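The same site in two structures of thermospermine synthase from Medicago truncatula, which probably makes thermospermine by transferring an aminopropyl group from decarboxylated S-adenosylmethionine to spermidine, releasing 5'-methylthioadenosine: PDB 6BQ5 (chain A, 1.80 Å), residues Ile161-Ala166 and Cys191-Thr196, and PDB 6BQ2 (chain B, 1.68 Å), residues Ile161-Ala166 and Cys191-Thr196. Structure 2 is superposed on structure 1 by the backbone atoms of these residues (RMSD 0.37 Å); each is numbered along its deposited sequence.

Structure 1 (6BQ5); sequences INDAKA and CYKLYT. With MTA (5'-deoxy-5'-methylthioadenosine), chain C.
The adenine end of the nucleoside pocket is built here, where D163, the N-cap of helix 164-169, faces K193 from the loop between strand 175-181 and helix 197-204 of the Rossmann-type domain. D163 OD2 forms a salt bridge with K193 NZ at 3.2 Å and also accepts from A166 N; the two donors reach it from opposite faces of the carboxylate. D163 OD1 accepts a hydrogen bond from the adenine N6 of the bound methylthioadenosine at 2.8 Å, while A164 N gives its hydrogen to N1 of the adenine, 3.0 Å away. C191 SG lies 3.3 Å from N7 of the adenine. L194 sets CD1 3.5 Å from the adenine N6, and CD2 3.9 Å from A164 CB and 4.1 Å from K165 CB. K165 CD passes K193 CE at 4.0 Å, and K165 NZ goes on to a salt bridge with E169.

Structure 2 (6BQ2); sequences INDAKA and CYKLYT.
At the N-terminus of helix 164-169, on the adenosine-binding site, the cap residue D163 meets K193 across the contact. D163 OD1 forms a salt bridge with K193 NZ at 2.8 Å, met on the syn side and 34° out of the carboxylate plane. D163 OD2 accepts from A166 N at 3.1 Å, and K193 CE lies 3.5 Å from the same D163 OD2. The K193 chain bends at its last torsion (chi4 -57°), which turns NZ back to a second hydrogen bond, with the carbonyl oxygen of P190. L194, with CD1 anti to CA (chi2 -179°), sets CD1 4.0 Å from A164 CB and CD2 3.8 Å from K165 CB. K165 CD passes K193 CE at 4.2 Å; the K165 chain bends at chi3 and chi4, and K165 NZ has a long, weak ion pair with E169.

Structure 1 against structure 2
Going from structure 1 to structure 2, the CA atoms that can be compared coincide within the error; the clear changes are the ligand and the side chains of K165(A), K193(A) and L194(A) against K165(B), K193(B) and L194(B). The 5'-methylthioadenosine that touches N162(A), D163(A), A164(A), C191(A) and L194(A) has no counterpart modelled in structure 2. With it go the bonds from adenine N6 to D163(A) OD1 and from A164(A) N to adenine N1. C191(A), whose sulfur lies beside the adenine, keeps its place in C191(B).

K193(A) turns at its last torsion, chi4 going from 157° to -57° in K193(B), and the two NZ atoms stand 1.4 Å apart after superposition. The ammonium group leaves its former place, yet the salt bridge persists: K193(A) NZ to D163(A) OD2 is 3.2 Å, and K193(B) NZ to D163(B) OD1 is 2.8 Å. The lysine thus swings its tip while holding the same carboxylate, which still accepts from the backbone N of A166(A) or A166(B).

L194(A) is modelled with chi2 at 96° and L194(B) at -179°, so the places of both CD1 and CD2 of L194(A) are left. The leucine nevertheless touches A164(A) or A164(B) in both models, and its reach to the next residue is kept: L194(A) CD2 to K165(A) N is 3.7 Å, L194(B) CD2 to K165(B) N 3.9 Å.

K165(A) turns at chi3, -164° against 147° in K165(B), and at chi4, -53° against 137°. The place of CD of K165(A) is left, while CD of K165(B) comes near the place of CE of K165(A). The touch on K193(A) or K193(B) is kept, and the NZ atoms of K165(A) and K165(B) stand 1.2 Å apart after superposition.

Structure 1 (6BQ5)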
loop_
_atom_site.group_PDB
_atom_site.type_symbol
_atom_site.label_atom_id
_atom_site.label_comp_id
_atom_site.label_asym_id
_atom_site.label_seq_id
_atom_site.Cartn_x
_atom_site.Cartn_y
_atom_site.Cartn_z
ATOM N N ILE A 161 22.430 -6.458 -32.859
ATOM C CA ILE A 161 21.853 -5.256 -32.265
ATOM C C ILE A 161 21.286 -4.362 -33.360
ATOM O O ILE A 161 22.000 -3.588 -33.973
ATOM C CB ILE A 161 22.884 -4.496 -31.406
ATOM C CG1 ILE A 161 23.471 -5.435 -30.337
ATOM C CG2 ILE A 161 22.248 -3.251 -30.780
ATOM C CD1 ILE A 161 22.418 -6.126 -29.462
ATOM N N ASN A 162 19.991 -4.469 -33.608
ATOM C CA ASN A 162 19.333 -3.655 -34.627
ATOM C C ASN A 162 17.813 -3.601 -34.463
ATOM O O ASN A 162 17.237 -4.393 -33.721
ATOM C CB ASN A 162 19.674 -4.228 -36.007
ATOM C CG ASN A 162 19.457 -3.241 -37.131
ATOM O OD1 ASN A 162 19.092 -2.074 -36.927
ATOM N ND2 ASN A 162 19.658 -3.718 -38.329
ATOM N N ASP A 163 17.173 -2.648 -35.132
ATOM C CA ASP A 163 15.735 -2.733 -35.369
ATOM C C ASP A 163 15.469 -4.007 -36.239
ATOM O O ASP A 163 16.056 -4.179 -37.302
ATOM C CB ASP A 163 15.203 -1.420 -35.989
ATOM C CG ASP A 163 13.851 -1.582 -36.638
ATOM O OD1 ASP A 163 13.017 -2.311 -36.093
ATOM O OD2 ASP A 163 13.652 -1.062 -37.759
ATOM N N ALA A 164 14.593 -4.903 -35.771
ATOM C CA ALA A 164 14.351 -6.164 -36.477
ATOM C C ALA A 164 13.719 -5.960 -37.860
ATOM O O ALA A 164 13.892 -6.792 -38.740
ATOM C CB ALA A 164 13.486 -7.113 -35.643
ATOM N N LYS A 165 12.976 -4.868 -38.034
ATOM C CA LYS A 165 12.381 -4.535 -39.323
ATOM C C LYS A 165 13.499 -4.154 -40.313
ATOM O O LYS A 165 13.612 -4.776 -41.376
ATOM C CB LYS A 165 11.358 -3.399 -39.167
ATOM C CG LYS A 165 10.715 -2.898 -40.458
ATOM C CD LYS A 165 9.686 -1.794 -40.170
ATOM C CE LYS A 165 8.767 -1.545 -41.369
ATOM N NZ LYS A 165 9.554 -1.294 -42.617
ATOM N N ALA A 166 14.315 -3.171 -39.963
ATOM C CA ALA A 166 15.480 -2.812 -40.804
ATOM C C ALA A 166 16.340 -4.036 -41.083
ATOM O O ALA A 166 16.648 -4.321 -42.235
ATOM C CB ALA A 166 16.322 -1.714 -40.160
ATOM N N CYS A 191 7.208 -0.284 -31.445
ATOM C CA CYS A 191 6.987 -1.661 -31.968
ATOM C C CYS A 191 5.806 -1.773 -32.947
ATOM O O CYS A 191 5.673 -2.804 -33.617
ATOM C CB CYS A 191 6.825 -2.646 -30.792
ATOM S SG CYS A 191 8.345 -2.857 -29.797
ATOM N N TYR A 192 4.973 -0.723 -33.033
ATOM C CA TYR A 192 3.735 -0.731 -33.837
ATOM C C TYR A 192 3.950 -1.243 -35.230
ATOM O O TYR A 192 3.180 -2.042 -35.742
ATOM C CB TYR A 192 3.111 0.687 -33.935
ATOM C CG TYR A 192 1.828 0.674 -34.715
ATOM C CD1 TYR A 192 0.643 0.340 -34.096
ATOM C CD2 TYR A 192 1.812 0.909 -36.086
ATOM C CE1 TYR A 192 -0.538 0.264 -34.794
ATOM C CE2 TYR A 192 0.630 0.834 -36.810
ATOM C CZ TYR A 192 -0.549 0.507 -36.153
ATOM O OH TYR A 192 -1.762 0.418 -36.815
ATOM N N LYS A 193 5.011 -0.749 -35.852
ATOM C CA LYS A 193 5.295 -1.049 -37.244
ATOM C C LYS A 193 5.658 -2.512 -37.502
ATOM O O LYS A 193 5.713 -2.906 -38.656
ATOM C CB LYS A 193 6.426 -0.128 -37.770
ATOM C CG LYS A 193 7.780 -0.472 -37.177
ATOM C CD LYS A 193 8.795 0.657 -37.207
ATOM C CE LYS A 193 10.129 0.150 -36.685
ATOM N NZ LYS A 193 11.247 0.998 -37.190
ATOM N N LEU A 194 5.967 -3.289 -36.458
ATOM C CA LEU A 194 6.261 -4.729 -36.616
ATOM C C LEU A 194 5.014 -5.613 -36.437
ATOM O O LEU A 194 5.169 -6.820 -36.274
ATOM C CB LEU A 194 7.419 -5.168 -35.697
ATOM C CG LEU A 194 8.777 -4.491 -36.010
ATOM C CD1 LEU A 194 9.018 -3.282 -35.121
ATOM C CD2 LEU A 194 9.983 -5.431 -35.930
ATOM N N TYR A 195 3.815 -5.008 -36.475
ATOM C CA TYR A 195 2.514 -5.692 -36.414
ATOM C C TYR A 195 1.543 -5.318 -37.570
ATOM O O TYR A 195 0.367 -5.722 -37.562
ATOM C CB TYR A 195 1.816 -5.401 -35.063
ATOM C CG TYR A 195 2.511 -5.970 -33.836
ATOM C CD1 TYR A 195 3.519 -5.255 -33.213
ATOM C CD2 TYR A 195 2.162 -7.200 -33.306
ATOM C CE1 TYR A 195 4.147 -5.724 -32.095
ATOM C CE2 TYR A 195 2.811 -7.704 -32.168
ATOM C CZ TYR A 195 3.806 -6.949 -31.566
ATOM O OH TYR A 195 4.462 -7.344 -30.444
ATOM N N THR A 196 2.023 -4.573 -38.578
ATOM C CA THR A 196 1.132 -4.070 -39.650
ATOM C C THR A 196 1.000 -5.099 -40.779
ATOM O O THR A 196 1.856 -5.941 -40.952
ATOM C CB THR A 196 1.658 -2.719 -40.238
ATOM O OG1 THR A 196 2.939 -2.949 -40.811
ATOM C CG2 THR A 196 1.795 -1.692 -39.151
HETATM C CS MTA C . 9.825 -5.069 -23.806
HETATM S "S5'" MTA C . 10.064 -4.930 -25.532
HETATM C "C5'" MTA C . 10.814 -6.499 -25.804
HETATM C "C4'" MTA C . 12.159 -6.321 -26.499
HETATM O "O4'" MTA C . 11.978 -5.742 -27.779
HETATM C "C2'" MTA C . 13.397 -4.252 -26.687
HETATM O "O2'" MTA C . 14.755 -3.835 -26.552
HETATM C "C3'" MTA C . 13.110 -5.392 -25.740
HETATM O "O3'" MTA C . 14.254 -6.142 -25.355
HETATM C "C1'" MTA C . 13.106 -4.886 -28.028
HETATM N N9 MTA C . 12.658 -4.046 -29.146
HETATM C C8 MTA C . 11.807 -3.014 -29.134
HETATM N N7 MTA C . 11.603 -2.556 -30.397
HETATM C C5 MTA C . 12.336 -3.332 -31.214
HETATM C C6 MTA C . 12.598 -3.371 -32.652
HETATM N N6 MTA C . 11.991 -2.493 -33.481
HETATM N N1 MTA C . 13.416 -4.341 -33.101
HETATM C C2 MTA C . 14.022 -5.223 -32.270
HETATM N N3 MTA C . 13.839 -5.235 -30.938
HETATM C C4 MTA C . 13.031 -4.301 -30.389
#

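Structure 2 (6BQ2)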
loop_
_atom_site.group_PDB
_atom_site.type_symbol
_atom_site.label_atom_id
_atom_site.label_comp_id
_atom_site.label_asym_id
_atom_site.label_seq_id
_atom_site.Cartn_x
_atom_site.Cartn_y
_atom_site.Cartn_z
ATOM N N ILE B 161 21.999 -6.302 -32.554
ATOM C CA ILE B 161 21.361 -5.129 -32.004
ATOM C C ILE B 161 20.888 -4.251 -33.147
ATOM O O ILE B 161 21.706 -3.538 -33.770
ATOM C CB ILE B 161 22.309 -4.338 -31.087
ATOM C CG1 ILE B 161 22.875 -5.263 -29.985
ATOM C CG2 ILE B 161 21.563 -3.118 -30.508
ATOM C CD1 ILE B 161 21.845 -5.934 -29.081
ATOM N N ASN B 162 19.585 -4.298 -33.411
ATOM C CA ASN B 162 18.970 -3.555 -34.515
ATOM C C ASN B 162 17.464 -3.542 -34.387
ATOM O O ASN B 162 16.890 -4.310 -33.616
ATOM C CB ASN B 162 19.418 -4.154 -35.867
ATOM C CG ASN B 162 19.346 -3.174 -37.052
ATOM O OD1 ASN B 162 18.987 -2.002 -36.928
ATOM N ND2 ASN B 162 19.632 -3.704 -38.237
ATOM N N ASP B 163 16.840 -2.639 -35.139
ATOM C CA ASP B 163 15.430 -2.709 -35.471
ATOM C C ASP B 163 15.198 -3.941 -36.349
ATOM O O ASP B 163 15.887 -4.137 -37.354
ATOM C CB ASP B 163 15.033 -1.455 -36.258
ATOM C CG ASP B 163 13.599 -1.477 -36.701
ATOM O OD1 ASP B 163 12.709 -1.386 -35.829
ATOM O OD2 ASP B 163 13.350 -1.583 -37.919
ATOM N N ALA B 164 14.217 -4.762 -35.984
ATOM C CA ALA B 164 13.979 -6.020 -36.684
ATOM C C ALA B 164 13.561 -5.815 -38.132
ATOM O O ALA B 164 13.895 -6.645 -38.962
ATOM C CB ALA B 164 12.930 -6.856 -35.966
ATOM N N LYS B 165 12.810 -4.746 -38.442
ATOM C CA LYS B 165 12.423 -4.484 -39.823
ATOM C C LYS B 165 13.631 -4.204 -40.670
ATOM O O LYS B 165 13.783 -4.757 -41.782
ATOM C CB LYS B 165 11.441 -3.313 -39.945
ATOM C CG LYS B 165 10.994 -3.052 -41.384
ATOM C CD LYS B 165 9.908 -1.979 -41.518
ATOM C CE LYS B 165 10.062 -1.197 -42.820
ATOM N NZ LYS B 165 8.769 -0.977 -43.501
ATOM N N ALA B 166 14.481 -3.324 -40.173
ATOM C CA ALA B 166 15.730 -2.995 -40.869
ATOM C C ALA B 166 16.619 -4.223 -41.037
ATOM O O ALA B 166 17.234 -4.422 -42.096
ATOM C CB ALA B 166 16.483 -1.938 -40.093
ATOM N N CYS B 191 8.009 -0.572 -31.764
ATOM C CA CYS B 191 7.421 -1.887 -32.082
ATOM C C CYS B 191 6.208 -1.867 -32.975
ATOM O O CYS B 191 5.888 -2.873 -33.588
ATOM C CB CYS B 191 6.963 -2.603 -30.813
ATOM S SG CYS B 191 8.326 -2.871 -29.733
ATOM N N TYR B 192 5.452 -0.781 -32.967
ATOM C CA TYR B 192 4.148 -0.790 -33.609
ATOM C C TYR B 192 4.224 -1.254 -35.077
ATOM O O TYR B 192 3.367 -2.026 -35.564
ATOM C CB TYR B 192 3.498 0.585 -33.538
ATOM C CG TYR B 192 2.219 0.609 -34.327
ATOM C CD1 TYR B 192 1.031 0.157 -33.781
ATOM C CD2 TYR B 192 2.211 1.034 -35.641
ATOM C CE1 TYR B 192 -0.141 0.171 -34.523
ATOM C CE2 TYR B 192 1.067 1.012 -36.404
ATOM C CZ TYR B 192 -0.111 0.586 -35.844
ATOM O OH TYR B 192 -1.234 0.588 -36.605
ATOM N N LYS B 193 5.255 -0.808 -35.794
ATOM C CA LYS B 193 5.346 -1.157 -37.214
ATOM C C LYS B 193 5.557 -2.638 -37.483
ATOM O O LYS B 193 5.275 -3.113 -38.581
ATOM C CB LYS B 193 6.409 -0.345 -37.960
ATOM C CG LYS B 193 7.827 -0.521 -37.467
ATOM C CD LYS B 193 8.769 0.412 -38.219
ATOM C CE LYS B 193 10.228 0.081 -37.897
ATOM N NZ LYS B 193 10.485 0.157 -36.428
ATOM N N LEU B 194 6.016 -3.365 -36.481
ATOM C CA LEU B 194 6.246 -4.789 -36.609
ATOM C C LEU B 194 4.981 -5.648 -36.425
ATOM O O LEU B 194 5.094 -6.858 -36.357
ATOM C CB LEU B 194 7.323 -5.214 -35.621
ATOM C CG LEU B 194 8.633 -4.412 -35.720
ATOM C CD1 LEU B 194 9.660 -4.915 -34.727
ATOM C CD2 LEU B 194 9.205 -4.487 -37.107
ATOM N N TYR B 195 3.812 -5.009 -36.321
ATOM C CA TYR B 195 2.532 -5.679 -36.268
ATOM C C TYR B 195 1.610 -5.291 -37.432
ATOM O O TYR B 195 0.436 -5.632 -37.427
ATOM C CB TYR B 195 1.827 -5.360 -34.941
ATOM C CG TYR B 195 2.507 -5.870 -33.701
ATOM C CD1 TYR B 195 3.450 -5.113 -33.028
ATOM C CD2 TYR B 195 2.136 -7.106 -33.155
ATOM C CE1 TYR B 195 4.043 -5.582 -31.837
ATOM C CE2 TYR B 195 2.730 -7.585 -32.012
ATOM C CZ TYR B 195 3.653 -6.827 -31.336
ATOM O OH TYR B 195 4.207 -7.322 -30.191
ATOM N N THR B 196 2.116 -4.524 -38.411
ATOM C CA THR B 196 1.249 -4.046 -39.457
ATOM C C THR B 196 1.138 -5.038 -40.595
ATOM O O THR B 196 2.069 -5.806 -40.884
ATOM C CB THR B 196 1.723 -2.705 -40.002
ATOM O OG1 THR B 196 3.032 -2.857 -40.560
ATOM C CG2 THR B 196 1.773 -1.684 -38.898
#